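Local structure of aminotransferase class-III (Sphaerobacter thermophilus DSM 20745, 6K8H) at residues A108-E113 against T330-L335; R36-S41 against N69-L74; A138-G143 against M300-P305. The protein is an omega-transaminase of the class-III aminotransferase family, whose members share the fold type I architecture, and is modelled here as a dimer. All coordinates share one frame; numbering follows the deposited sequence.

All three contacts touch the second subunit, but they hold different elements. Interaction 1 is the most buried: two helices meet through aliphatic carbon, with one arginine stem at its exposed margin. Interaction 3, also apolar, is partly buried and lies farthest from the middle of the chain, where the end of helix 127-142 meets a 3-10 turn. The two share a neighbour, strand 120-124, although their centres are about 25 Å apart. Interaction 2 lies nearest the middle of the chain and differs in chemistry: an arginine grips an asparagine oxygen, and the side chain of a tyrosine on the same turn lies about 6 Å from the bound ligand.

Interaction 1 of 3, residues A108-E113 against T330-L335; sequences AELLTE and TAMRKL
Leu-110 and Met-332 mark the nearest approach of the two backbones, their CA atoms 8.0 Å apart, with Leu-110 in helix 102-114 and Met-332 in helix 322-334, both beta carbons pointing toward the other helix. Leu-110 does most of the touching. Its CG stands anti to the backbone N (chi1 -177°), which carries the fork across to the other helix, and the two methyls settle round the stem of Met-332: CD2 lies 3.7 Å from Met-332 CB and CD1 3.9 Å from the same carbon. CD1 also rests 3.9 Å from CG of Arg-333, whose extended chain crosses the leucine at a slant and meets it through that carbon. The methionine chain folds at chi2 and chi3, and its CB, with CG a little farther off, is what meets the leucine methyls; its side chain also touches Ile-283, next to the pocket residue Lys-282. Within helix 102-114, Ala-108 O accepts two bonds from opposite faces of its plane, one from Thr-112 N and one from Thr-112 OG1 at 2.8 Å, which ties the threonine hydroxyl back to its own helix. Outside the pair, Ala-108, Leu-111 and Thr-112 pack on strand 120-124, while Glu-109 makes a salt bridge to Arg-25 of the second subunit. Helix 102-114 is thus packed between an edge strand of the seven-stranded sheet, helix 322-334 and the other subunit, an example of the layering of helices round the central sheet in the large domain of fold type I.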
ATOM      1  N   ALA B 108      -7.126  -5.876  15.989  1.00  8.89           N
ATOM      2  CA  ALA B 108      -8.520  -5.552  15.711  1.00 10.05           C
ATOM      3  C   ALA B 108      -9.330  -5.417  17.001  1.00 12.13           C
ATOM      4  O   ALA B 108     -10.187  -4.526  17.118  1.00 11.24           O
ATOM      5  CB  ALA B 108      -9.119  -6.610  14.781  1.00  7.90           C
ATOM      6  N   GLU B 109      -9.078  -6.292  17.982  1.00 10.21           N
ATOM      7  CA  GLU B 109      -9.757  -6.189  19.270  1.00  9.68           C
ATOM      8  C   GLU B 109      -9.457  -4.850  19.946  1.00 13.87           C
ATOM      9  O   GLU B 109     -10.370  -4.181  20.451  1.00 16.26           O
ATOM     10  CB  GLU B 109      -9.363  -7.376  20.157  1.00 13.98           C
ATOM     11  CG  GLU B 109     -10.237  -8.620  19.910  1.00 16.12           C
ATOM     12  CD  GLU B 109      -9.659  -9.915  20.486  1.00 17.32           C
ATOM     13  OE1 GLU B 109      -8.514  -9.905  20.986  1.00 17.31           O
ATOM     14  OE2 GLU B 109     -10.357 -10.951  20.420  1.00 14.47           O
ATOM     15  N   LEU B 110      -8.192  -4.415  19.930  1.00 12.99           N
ATOM     16  CA  LEU B 110      -7.877  -3.117  20.533  1.00 11.87           C
ATOM     17  C   LEU B 110      -8.591  -1.969  19.813  1.00 11.72           C
ATOM     18  O   LEU B 110      -9.220  -1.109  20.453  1.00 10.70           O
ATOM     19  CB  LEU B 110      -6.363  -2.889  20.544  1.00 10.32           C
ATOM     20  CG  LEU B 110      -5.882  -1.586  21.209  1.00 12.50           C
ATOM     21  CD1 LEU B 110      -4.497  -1.777  21.852  1.00 14.99           C
ATOM     22  CD2 LEU B 110      -5.853  -0.417  20.218  1.00 11.38           C
ATOM     23  N   LEU B 111      -8.479  -1.918  18.477  1.00 11.78           N
ATOM     24  CA  LEU B 111      -9.089  -0.815  17.729  1.00 10.76           C
ATOM     25  C   LEU B 111     -10.603  -0.777  17.916  1.00 10.43           C
ATOM     26  O   LEU B 111     -11.184   0.300  18.091  1.00 10.12           O
ATOM     27  CB  LEU B 111      -8.755  -0.914  16.234  1.00  7.78           C
ATOM     28  CG  LEU B 111      -7.307  -0.576  15.845  1.00  8.43           C
ATOM     29  CD1 LEU B 111      -7.085  -0.791  14.342  1.00  6.48           C
ATOM     30  CD2 LEU B 111      -6.958   0.842  16.242  1.00  5.76           C
ATOM     31  N   THR B 112     -11.271  -1.931  17.854  1.00  9.28           N
ATOM     32  CA  THR B 112     -12.723  -1.903  18.013  1.00 10.86           C
ATOM     33  C   THR B 112     -13.118  -1.589  19.452  1.00 11.74           C
ATOM     34  O   THR B 112     -14.180  -0.994  19.677  1.00 13.94           O
ATOM     35  CB  THR B 112     -13.372  -3.226  17.557  1.00 12.26           C
ATOM     36  OG1 THR B 112     -12.780  -4.332  18.243  1.00 13.64           O
ATOM     37  CG2 THR B 112     -13.224  -3.421  16.051  1.00  8.90           C
ATOM     38  N   GLU B 113     -12.282  -1.941  20.436  1.00 11.98           N
ATOM     39  CA  GLU B 113     -12.609  -1.585  21.814  1.00 10.32           C
ATOM     40  C   GLU B 113     -12.516  -0.080  22.025  1.00 13.75           C
ATOM     41  O   GLU B 113     -13.328   0.500  22.758  1.00 18.24           O
ATOM     42  CB  GLU B 113     -11.681  -2.311  22.793  1.00 18.03           C
ATOM     43  CG  GLU B 113     -12.163  -3.702  23.207  1.00 28.55           C
ATOM     44  CD  GLU B 113     -11.022  -4.666  23.567  1.00 38.78           C
ATOM     45  OE1 GLU B 113      -9.958  -4.209  24.065  1.00 37.66           O
ATOM     46  OE2 GLU B 113     -11.201  -5.890  23.353  1.00 40.83           O
ATOM     47  N   THR B 330       1.739  -2.931  20.221  1.00  9.40           N
ATOM     48  CA  THR B 330       2.584  -2.316  21.249  1.00 11.46           C
ATOM     49  C   THR B 330       2.434  -0.799  21.257  1.00 12.58           C
ATOM     50  O   THR B 330       2.233  -0.184  22.318  1.00  9.46           O
ATOM     51  CB  THR B 330       4.043  -2.718  21.024  1.00 11.30           C
ATOM     52  OG1 THR B 330       4.118  -4.144  20.901  1.00 12.90           O
ATOM     53  CG2 THR B 330       4.934  -2.265  22.175  1.00 11.22           C
ATOM     54  N   ALA B 331       2.515  -0.172  20.074  1.00 10.01           N
ATOM     55  CA  ALA B 331       2.395   1.285  19.991  1.00 10.58           C
ATOM     56  C   ALA B 331       1.082   1.766  20.589  1.00  9.94           C
ATOM     57  O   ALA B 331       1.051   2.722  21.376  1.00 10.75           O
ATOM     58  CB  ALA B 331       2.507   1.741  18.534  1.00  8.74           C
ATOM     59  N   MET B 332      -0.019   1.100  20.239  1.00  7.94           N
ATOM     60  CA  MET B 332      -1.316   1.533  20.734  1.00  9.83           C
ATOM     61  C   MET B 332      -1.460   1.249  22.221  1.00  8.59           C
ATOM     62  O   MET B 332      -2.010   2.074  22.954  1.00 10.46           O
ATOM     63  CB  MET B 332      -2.432   0.860  19.935  1.00  9.04           C
ATOM     64  CG  MET B 332      -2.469   1.251  18.467  1.00  9.03           C
ATOM     65  SD  MET B 332      -2.528   3.039  18.191  1.00 11.89           S
ATOM     66  CE  MET B 332      -4.197   3.400  18.741  1.00 13.87           C
ATOM     67  N   ARG B 333      -0.965   0.096  22.693  1.00  6.64           N
ATOM     68  CA  ARG B 333      -1.077  -0.202  24.117  1.00  8.24           C
ATOM     69  C   ARG B 333      -0.325   0.812  24.957  1.00  9.40           C
ATOM     70  O   ARG B 333      -0.717   1.074  26.099  1.00 11.32           O
ATOM     71  CB  ARG B 333      -0.563  -1.606  24.433  1.00 11.74           C
ATOM     72  CG  ARG B 333      -1.631  -2.689  24.267  1.00 15.39           C
ATOM     73  CD  ARG B 333      -1.084  -4.080  24.602  1.00 12.16           C
ATOM     74  NE  ARG B 333      -2.114  -5.090  24.357  1.00 19.59           N
ATOM     75  CZ  ARG B 333      -1.899  -6.403  24.356  1.00 24.20           C
ATOM     76  NH1 ARG B 333      -0.677  -6.874  24.582  1.00 22.98           N
ATOM     77  NH2 ARG B 333      -2.908  -7.242  24.120  1.00 28.95           N
ATOM     78  N   LYS B 334       0.771   1.368  24.425  1.00 11.18           N
ATOM     79  CA  LYS B 334       1.499   2.417  25.132  1.00 10.52           C
ATOM     80  C   LYS B 334       0.782   3.762  25.133  1.00 12.04           C
ATOM     81  O   LYS B 334       1.127   4.623  25.957  1.00 12.73           O
ATOM     82  CB  LYS B 334       2.898   2.573  24.532  1.00 12.96           C
ATOM     83  CG  LYS B 334       3.795   1.376  24.805  1.00 15.24           C
ATOM     84  CD  LYS B 334       5.063   1.371  23.942  1.00 14.55           C
ATOM     85  CE  LYS B 334       5.869   2.634  24.098  1.00 20.08           C
ATOM     86  NZ  LYS B 334       6.847   2.556  25.221  1.00 21.46           N
ATOM     87  N   LEU B 335      -0.173   3.982  24.221  1.00 10.74           N
ATOM     88  CA  LEU B 335      -0.972   5.214  24.164  1.00 11.29           C
ATOM     89  C   LEU B 335      -2.209   5.038  25.039  1.00 10.86           C
ATOM     90  O   LEU B 335      -3.294   4.689  24.571  1.00  9.77           O
ATOM     91  CB  LEU B 335      -1.378   5.541  22.734  1.00 12.49           C
ATOM     92  CG  LEU B 335      -0.439   6.202  21.747  1.00 16.87           C
ATOM     93  CD1 LEU B 335      -1.194   6.349  20.422  1.00 12.67           C
ATOM     94  CD2 LEU B 335       0.055   7.546  22.258  1.00 13.90           C
TER

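Interaction 2 of 3, residues R36-S41 against N69-L74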
ATOM      1  N   ARG B  36       9.676   9.640  -2.783  1.00 12.13           N
ATOM      2  CA  ARG B  36       8.527  10.122  -1.971  1.00 12.73           C
ATOM      3  C   ARG B  36       8.432  11.630  -2.222  1.00  9.40           C
ATOM      4  O   ARG B  36       9.309  12.353  -1.732  1.00 12.67           O
ATOM      5  CB  ARG B  36       8.757   9.753  -0.503  1.00 10.96           C
ATOM      6  CG  ARG B  36       7.537   9.869   0.395  1.00 13.47           C
ATOM      7  CD  ARG B  36       7.944   9.412   1.780  1.00 11.32           C
ATOM      8  NE  ARG B  36       7.111   9.948   2.840  1.00 16.04           N
ATOM      9  CZ  ARG B  36       7.396   9.860   4.133  1.00 13.16           C
ATOM     10  NH1 ARG B  36       8.504   9.258   4.525  1.00 10.16           N
ATOM     11  NH2 ARG B  36       6.572  10.372   5.026  1.00 12.92           N
ATOM     12  N   THR B  37       7.391  12.092  -2.911  1.00  9.08           N
ATOM     13  CA  THR B  37       7.385  13.506  -3.290  1.00  9.63           C
ATOM     14  C   THR B  37       7.459  14.410  -2.061  1.00 11.75           C
ATOM     15  O   THR B  37       8.118  15.458  -2.090  1.00 11.49           O
ATOM     16  CB  THR B  37       6.141  13.838  -4.122  1.00 10.30           C
ATOM     17  OG1 THR B  37       5.982  12.878  -5.175  1.00 13.23           O
ATOM     18  CG2 THR B  37       6.274  15.220  -4.735  1.00 10.48           C
ATOM     19  N   THR B  38       6.805  14.004  -0.969  1.00 10.54           N
ATOM     20  CA  THR B  38       6.701  14.834   0.234  1.00 11.64           C
ATOM     21  C   THR B  38       8.056  15.232   0.805  1.00 17.22           C
ATOM     22  O   THR B  38       8.192  16.328   1.365  1.00 17.86           O
ATOM     23  CB  THR B  38       5.898  14.089   1.300  1.00 15.25           C
ATOM     24  OG1 THR B  38       4.798  13.402   0.675  1.00 18.65           O
ATOM     25  CG2 THR B  38       5.365  15.054   2.333  1.00 18.57           C
ATOM     26  N   VAL B  39       9.064  14.363   0.692  1.00 11.36           N
ATOM     27  CA  VAL B  39      10.330  14.585   1.381  1.00 14.94           C
ATOM     28  C   VAL B  39      11.373  15.233   0.492  1.00 14.17           C
ATOM     29  O   VAL B  39      12.503  15.457   0.946  1.00 18.15           O
ATOM     30  CB  VAL B  39      10.881  13.275   1.987  1.00 11.42           C
ATOM     31  CG1 VAL B  39       9.857  12.655   2.922  1.00 15.32           C
ATOM     32  CG2 VAL B  39      11.279  12.295   0.883  1.00 13.23           C
ATOM     33  N   TYR B  40      11.033  15.563  -0.753  1.00 11.89           N
ATOM     34  CA  TYR B  40      11.943  16.345  -1.576  1.00 14.75           C
ATOM     35  C   TYR B  40      11.903  17.822  -1.191  1.00 18.48           C
ATOM     36  O   TYR B  40      10.833  18.406  -0.990  1.00 15.77           O
ATOM     37  CB  TYR B  40      11.624  16.215  -3.064  1.00 12.30           C
ATOM     38  CG  TYR B  40      12.522  17.110  -3.892  1.00 15.97           C
ATOM     39  CD1 TYR B  40      13.823  16.724  -4.212  1.00 14.64           C
ATOM     40  CD2 TYR B  40      12.095  18.362  -4.306  1.00 16.06           C
ATOM     41  CE1 TYR B  40      14.653  17.550  -4.943  1.00 14.34           C
ATOM     42  CE2 TYR B  40      12.916  19.192  -5.034  1.00 18.27           C
ATOM     43  CZ  TYR B  40      14.188  18.786  -5.354  1.00 20.41           C
ATOM     44  OH  TYR B  40      14.977  19.639  -6.090  1.00 21.66           O
ATOM     45  N   SER B  41      13.084  18.428  -1.126  1.00 14.82           N
ATOM     46  CA  SER B  41      13.232  19.875  -1.059  1.00 16.97           C
ATOM     47  C   SER B  41      14.474  20.259  -1.847  1.00 17.35           C
ATOM     48  O   SER B  41      15.423  19.475  -1.953  1.00 18.11           O
ATOM     49  CB  SER B  41      13.333  20.371   0.393  1.00 23.05           C
ATOM     50  OG  SER B  41      14.354  19.687   1.105  1.00 18.97           O
ATOM     51  N   ASN B  69       8.092  13.374  12.575  1.00  8.04           N
ATOM     52  CA  ASN B  69       7.848  11.983  12.955  1.00 10.04           C
ATOM     53  C   ASN B  69       7.152  11.211  11.839  1.00  9.58           C
ATOM     54  O   ASN B  69       6.104  10.586  12.033  1.00  8.06           O
ATOM     55  CB  ASN B  69       7.055  11.921  14.254  1.00  8.97           C
ATOM     56  CG  ASN B  69       7.751  12.655  15.370  1.00 12.72           C
ATOM     57  OD1 ASN B  69       7.321  13.739  15.789  1.00 13.87           O
ATOM     58  ND2 ASN B  69       8.848  12.081  15.853  1.00  8.96           N
ATOM     59  N   ASN B  70       7.758  11.270  10.655  1.00 10.82           N
ATOM     60  CA  ASN B  70       7.224  10.638   9.449  1.00 10.78           C
ATOM     61  C   ASN B  70       5.759  11.022   9.245  1.00 10.24           C
ATOM     62  O   ASN B  70       4.879  10.179   9.054  1.00 11.04           O
ATOM     63  CB  ASN B  70       7.400   9.123   9.485  1.00 11.90           C
ATOM     64  CG  ASN B  70       7.489   8.538   8.095  1.00 10.86           C
ATOM     65  OD1 ASN B  70       7.941   9.217   7.181  1.00 14.03           O
ATOM     66  ND2 ASN B  70       7.048   7.295   7.922  1.00 13.03           N
ATOM     67  N   TYR B  71       5.510  12.331   9.309  1.00 10.73           N
ATOM     68  CA  TYR B  71       4.185  12.910   9.115  1.00 10.01           C
ATOM     69  C   TYR B  71       3.161  12.298  10.072  1.00 11.84           C
ATOM     70  O   TYR B  71       2.077  11.873   9.677  1.00  7.93           O
ATOM     71  CB  TYR B  71       3.764  12.809   7.645  1.00  9.09           C
ATOM     72  CG  TYR B  71       4.493  13.893   6.862  1.00  9.58           C
ATOM     73  CD1 TYR B  71       5.778  13.683   6.373  1.00 15.66           C
ATOM     74  CD2 TYR B  71       3.937  15.153   6.713  1.00 13.99           C
ATOM     75  CE1 TYR B  71       6.469  14.697   5.704  1.00 18.45           C
ATOM     76  CE2 TYR B  71       4.605  16.165   6.040  1.00 14.27           C
ATOM     77  CZ  TYR B  71       5.873  15.938   5.545  1.00 17.55           C
ATOM     78  OH  TYR B  71       6.535  16.954   4.885  1.00 21.70           O
ATOM     79  N   THR B  72       3.524  12.294  11.359  1.00 11.69           N
ATOM     80  CA  THR B  72       2.738  11.923  12.550  1.00 10.02           C
ATOM     81  C   THR B  72       2.634  10.415  12.764  1.00 10.61           C
ATOM     82  O   THR B  72       1.934  10.003  13.708  1.00 11.53           O
ATOM     83  CB  THR B  72       1.307  12.511  12.580  1.00  9.66           C
ATOM     84  OG1 THR B  72       0.442  11.799  11.682  1.00  9.20           O
ATOM     85  CG2 THR B  72       1.300  13.997  12.234  1.00 11.65           C
ATOM     86  N   ALA B  73       3.288   9.581  11.945  1.00  8.01           N
ATOM     87  CA  ALA B  73       3.158   8.132  12.098  1.00  9.34           C
ATOM     88  C   ALA B  73       3.850   7.615  13.359  1.00  8.36           C
ATOM     89  O   ALA B  73       3.371   6.668  13.989  1.00 10.90           O
ATOM     90  CB  ALA B  73       3.707   7.412  10.865  1.00  9.87           C
ATOM     91  N   LEU B  74       5.004   8.166  13.707  1.00  9.34           N
ATOM     92  CA  LEU B  74       5.806   7.630  14.809  1.00  9.85           C
ATOM     93  C   LEU B  74       5.527   8.450  16.064  1.00  9.11           C
ATOM     94  O   LEU B  74       6.326   9.277  16.505  1.00  8.26           O
ATOM     95  CB  LEU B  74       7.288   7.609  14.432  1.00  8.70           C
ATOM     96  CG  LEU B  74       7.692   6.322  13.700  1.00 11.66           C
ATOM     97  CD1 LEU B  74       7.023   6.224  12.314  1.00 11.22           C
ATOM     98  CD2 LEU B  74       9.197   6.243  13.585  1.00 16.85           C
TER
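Arg-36 takes hold of Asn-70 end-on, both terminal nitrogens converging on one oxygen: NH1 lies 2.7 Å and NH2 2.8 Å from Asn-70 OD1. The oxygen sits at the edge of the guanidinium, near its plane, whereas the two planar groups are turned 82° apart. As a result NH1 arrives in the carbonyl plane on a lone pair, and NH2 comes from above that plane, 48° out of it. Beside this grip, Arg-36 NH2 passes 3.7 Å from Tyr-71 CD1, and the Thr-38 methyl CG2 comes within 3.4 Å of Tyr-71 CZ. The arginine gets there because its CG is anti to the backbone N (chi1 -166°) and the chain stays extended; Val-39 CG1 lies over one guanidinium face, 3.7 Å above its plane and displaced toward the rim. Asn-70 and Tyr-71 lie on a weakly bonded turn with positive phi, left-handed in sense. Farther out, Asn-70 ND2 is hydrogen-bonded to Thr-317 O of the second subunit, and the Tyr-71 side chain is about 6 Å from the bound (5-hydroxy-4,6-dimethylpyridin-3-yl)methyl dihydrogen phosphate. With both ends of the amide engaged its rotation is fixed, and the guanidinium charge probably polarises the carbonyl.

Interaction 3 of 3, residues A138-G143 against M300-P305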
ATOM      1  N   ALA B 138     -17.935   1.225   0.009  1.00  8.11           N
ATOM      2  CA  ALA B 138     -19.137   2.038  -0.130  1.00  6.69           C
ATOM      3  C   ALA B 138     -19.808   1.813  -1.476  1.00  8.52           C
ATOM      4  O   ALA B 138     -21.044   1.756  -1.562  1.00 10.48           O
ATOM      5  CB  ALA B 138     -18.803   3.516   0.057  1.00  8.31           C
ATOM      6  N   ARG B 139     -19.018   1.709  -2.544  1.00  8.29           N
ATOM      7  CA  ARG B 139     -19.606   1.379  -3.840  1.00  8.07           C
ATOM      8  C   ARG B 139     -20.308   0.024  -3.795  1.00  8.33           C
ATOM      9  O   ARG B 139     -21.413  -0.125  -4.329  1.00 10.07           O
ATOM     10  CB  ARG B 139     -18.544   1.392  -4.939  1.00  7.96           C
ATOM     11  CG  ARG B 139     -17.998   2.781  -5.304  1.00  9.69           C
ATOM     12  CD  ARG B 139     -17.565   2.844  -6.768  1.00  9.07           C
ATOM     13  NE  ARG B 139     -16.592   3.913  -7.035  1.00  7.94           N
ATOM     14  CZ  ARG B 139     -15.273   3.733  -7.074  1.00 12.99           C
ATOM     15  NH1 ARG B 139     -14.757   2.532  -6.855  1.00  9.46           N
ATOM     16  NH2 ARG B 139     -14.464   4.754  -7.328  1.00 11.05           N
ATOM     17  N   ALA B 140     -19.676  -0.984  -3.182  1.00  7.87           N
ATOM     18  CA  ALA B 140     -20.285  -2.315  -3.147  1.00  9.09           C
ATOM     19  C   ALA B 140     -21.529  -2.338  -2.280  1.00 11.39           C
ATOM     20  O   ALA B 140     -22.462  -3.103  -2.547  1.00 12.54           O
ATOM     21  CB  ALA B 140     -19.285  -3.354  -2.626  1.00  5.73           C
ATOM     22  N   TYR B 141     -21.530  -1.551  -1.209  1.00  8.97           N
ATOM     23  CA  TYR B 141     -22.641  -1.554  -0.278  1.00 10.84           C
ATOM     24  C   TYR B 141     -23.842  -0.837  -0.878  1.00 11.70           C
ATOM     25  O   TYR B 141     -24.964  -1.353  -0.850  1.00 11.52           O
ATOM     26  CB  TYR B 141     -22.217  -0.886   1.033  1.00 11.81           C
ATOM     27  CG  TYR B 141     -23.315  -0.899   2.052  1.00  9.81           C
ATOM     28  CD1 TYR B 141     -23.639  -2.059   2.737  1.00 10.78           C
ATOM     29  CD2 TYR B 141     -24.060   0.240   2.294  1.00 13.29           C
ATOM     30  CE1 TYR B 141     -24.684  -2.084   3.660  1.00 15.25           C
ATOM     31  CE2 TYR B 141     -25.090   0.235   3.204  1.00 14.52           C
ATOM     32  CZ  TYR B 141     -25.402  -0.924   3.885  1.00 18.81           C
ATOM     33  OH  TYR B 141     -26.436  -0.897   4.792  1.00 22.81           O
ATOM     34  N   THR B 142     -23.616   0.341  -1.456  1.00  9.89           N
ATOM     35  CA  THR B 142     -24.698   1.153  -1.990  1.00 11.11           C
ATOM     36  C   THR B 142     -24.993   0.859  -3.449  1.00  9.44           C
ATOM     37  O   THR B 142     -26.097   1.155  -3.909  1.00 11.39           O
ATOM     38  CB  THR B 142     -24.369   2.643  -1.861  1.00 10.54           C
ATOM     39  OG1 THR B 142     -23.326   2.972  -2.787  1.00  8.55           O
ATOM     40  CG2 THR B 142     -23.939   2.996  -0.427  1.00  5.54           C
ATOM     41  N   GLY B 143     -24.026   0.316  -4.191  1.00 10.45           N
ATOM     42  CA  GLY B 143     -24.165   0.089  -5.616  1.00 10.56           C
ATOM     43  C   GLY B 143     -23.925   1.299  -6.488  1.00 13.37           C
ATOM     44  O   GLY B 143     -24.013   1.180  -7.719  1.00 10.84           O
ATOM     45  N   MET B 300     -19.257  -3.141   6.573  1.00  9.96           N
ATOM     46  CA  MET B 300     -18.093  -3.993   6.386  1.00 10.59           C
ATOM     47  C   MET B 300     -18.461  -5.381   5.874  1.00 12.48           C
ATOM     48  O   MET B 300     -17.575  -6.091   5.391  1.00 10.37           O
ATOM     49  CB  MET B 300     -17.303  -4.092   7.695  1.00  8.22           C
ATOM     50  CG  MET B 300     -16.679  -2.769   8.142  1.00  7.33           C
ATOM     51  SD  MET B 300     -15.297  -2.311   7.091  1.00  9.92           S
ATOM     52  CE  MET B 300     -14.169  -3.639   7.529  1.00  8.39           C
ATOM     53  N   SER B 301     -19.742  -5.772   5.932  1.00 10.94           N
ATOM     54  CA  SER B 301     -20.142  -7.091   5.440  1.00 12.53           C
ATOM     55  C   SER B 301     -19.885  -7.286   3.947  1.00 14.32           C
ATOM     56  O   SER B 301     -19.876  -8.431   3.485  1.00 10.65           O
ATOM     57  CB  SER B 301     -21.620  -7.339   5.744  1.00 13.53           C
ATOM     58  OG  SER B 301     -22.418  -6.441   5.004  1.00 13.20           O
ATOM     59  N   VAL B 302     -19.663  -6.213   3.180  1.00  9.80           N
ATOM     60  CA  VAL B 302     -19.307  -6.377   1.768  1.00 11.71           C
ATOM     61  C   VAL B 302     -18.011  -7.164   1.610  1.00 13.10           C
ATOM     62  O   VAL B 302     -17.745  -7.713   0.534  1.00  8.83           O
ATOM     63  CB  VAL B 302     -19.206  -5.007   1.053  1.00 11.45           C
ATOM     64  CG1 VAL B 302     -20.510  -4.243   1.200  1.00 11.60           C
ATOM     65  CG2 VAL B 302     -18.031  -4.181   1.592  1.00  8.91           C
ATOM     66  N   PHE B 303     -17.188  -7.227   2.661  1.00  8.46           N
ATOM     67  CA  PHE B 303     -15.924  -7.954   2.637  1.00 11.40           C
ATOM     68  C   PHE B 303     -16.030  -9.399   3.127  1.00 11.83           C
ATOM     69  O   PHE B 303     -15.074 -10.168   2.960  1.00 10.20           O
ATOM     70  CB  PHE B 303     -14.903  -7.243   3.520  1.00  9.02           C
ATOM     71  CG  PHE B 303     -14.505  -5.889   3.031  1.00 11.70           C
ATOM     72  CD1 PHE B 303     -13.833  -5.734   1.827  1.00  9.53           C
ATOM     73  CD2 PHE B 303     -14.767  -4.765   3.799  1.00 11.83           C
ATOM     74  CE1 PHE B 303     -13.448  -4.478   1.395  1.00 10.25           C
ATOM     75  CE2 PHE B 303     -14.379  -3.506   3.371  1.00 10.17           C
ATOM     76  CZ  PHE B 303     -13.721  -3.367   2.165  1.00  8.96           C
ATOM     77  N   ASP B 304     -17.132  -9.767   3.753  1.00 10.51           N
ATOM     78  CA  ASP B 304     -17.263 -11.062   4.414  1.00 12.17           C
ATOM     79  C   ASP B 304     -17.222 -12.191   3.389  1.00 12.75           C
ATOM     80  O   ASP B 304     -18.108 -12.260   2.527  1.00 11.68           O
ATOM     81  CB  ASP B 304     -18.587 -11.068   5.193  1.00 15.13           C
ATOM     82  CG  ASP B 304     -18.787 -12.315   6.045  1.00 16.25           C
ATOM     83  OD1 ASP B 304     -18.093 -13.321   5.835  1.00 16.32           O
ATOM     84  OD2 ASP B 304     -19.675 -12.282   6.924  1.00 19.74           O
ATOM     85  N   PRO B 305     -16.243 -13.096   3.448  1.00 11.94           N
ATOM     86  CA  PRO B 305     -16.185 -14.192   2.474  1.00 13.84           C
ATOM     87  C   PRO B 305     -16.906 -15.452   2.917  1.00 15.97           C
ATOM     88  O   PRO B 305     -16.887 -16.441   2.182  1.00 12.47           O
ATOM     89  CB  PRO B 305     -14.675 -14.449   2.369  1.00 13.06           C
ATOM     90  CG  PRO B 305     -14.202 -14.236   3.819  1.00 10.63           C
ATOM     91  CD  PRO B 305     -15.092 -13.130   4.377  1.00 14.34           C
TER
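Apolar contact carries this pair, and Val-302 is its centre. The valine points toward helix 127-142 and lodges against two consecutive residues near the C-terminal end of that helix. Its CB faces the methyl of Ala-140, with Val-302 CB and Ala-140 CB 4.0 Å apart. Its CG1 branch reaches over to Tyr-141 and lies 3.7 Å from Tyr-141 CA and 3.8 Å from Tyr-141 CB. This is a close fit of a methyl against helix backbone, matching the 6.2 Å separation of Tyr-141 CA and Val-302 CA. The tyrosine CG is anti to its N (chi1 -178°), which swings the ring so that its edge, not its face, meets CG1; CD1 of Tyr-141 is 4.1 Å from Val-302 CG1, and the two side chains cross at about a right angle. The other valine methyl, CG2, leans over one face of the neighbouring Phe-303 ring, whose side chain packs on Met-133 and Ala-137 of the same helix.

Helix 127-142 is a wide beta-alpha-beta crossover, joining strands 120-124 and 146-150, which are parallel but not neighbours in the seven-stranded sheet typical of fold type I. Its beginning contributes Thr-128 to the ligand pocket, so the valine meets the end away from this chain's own ligand.

Polar links run beside the apolar patch. The Tyr-141 hydroxyl is hydrogen-bonded to Glu-298 OE2, just ahead of the 300-305 segment. Within the helix, Ala-138 O takes Thr-142 N and, from the opposite face of its plane, Thr-142 OG1 at 2.9 Å; Gly-143 then leaves helical geometry with a positive phi of 81°. Arg-139, also on the helix, forms a salt bridge with Asp-159 of the second subunit. In 300-305, Phe-303 N bonds to Met-300 O within the tight turn that presents Val-302.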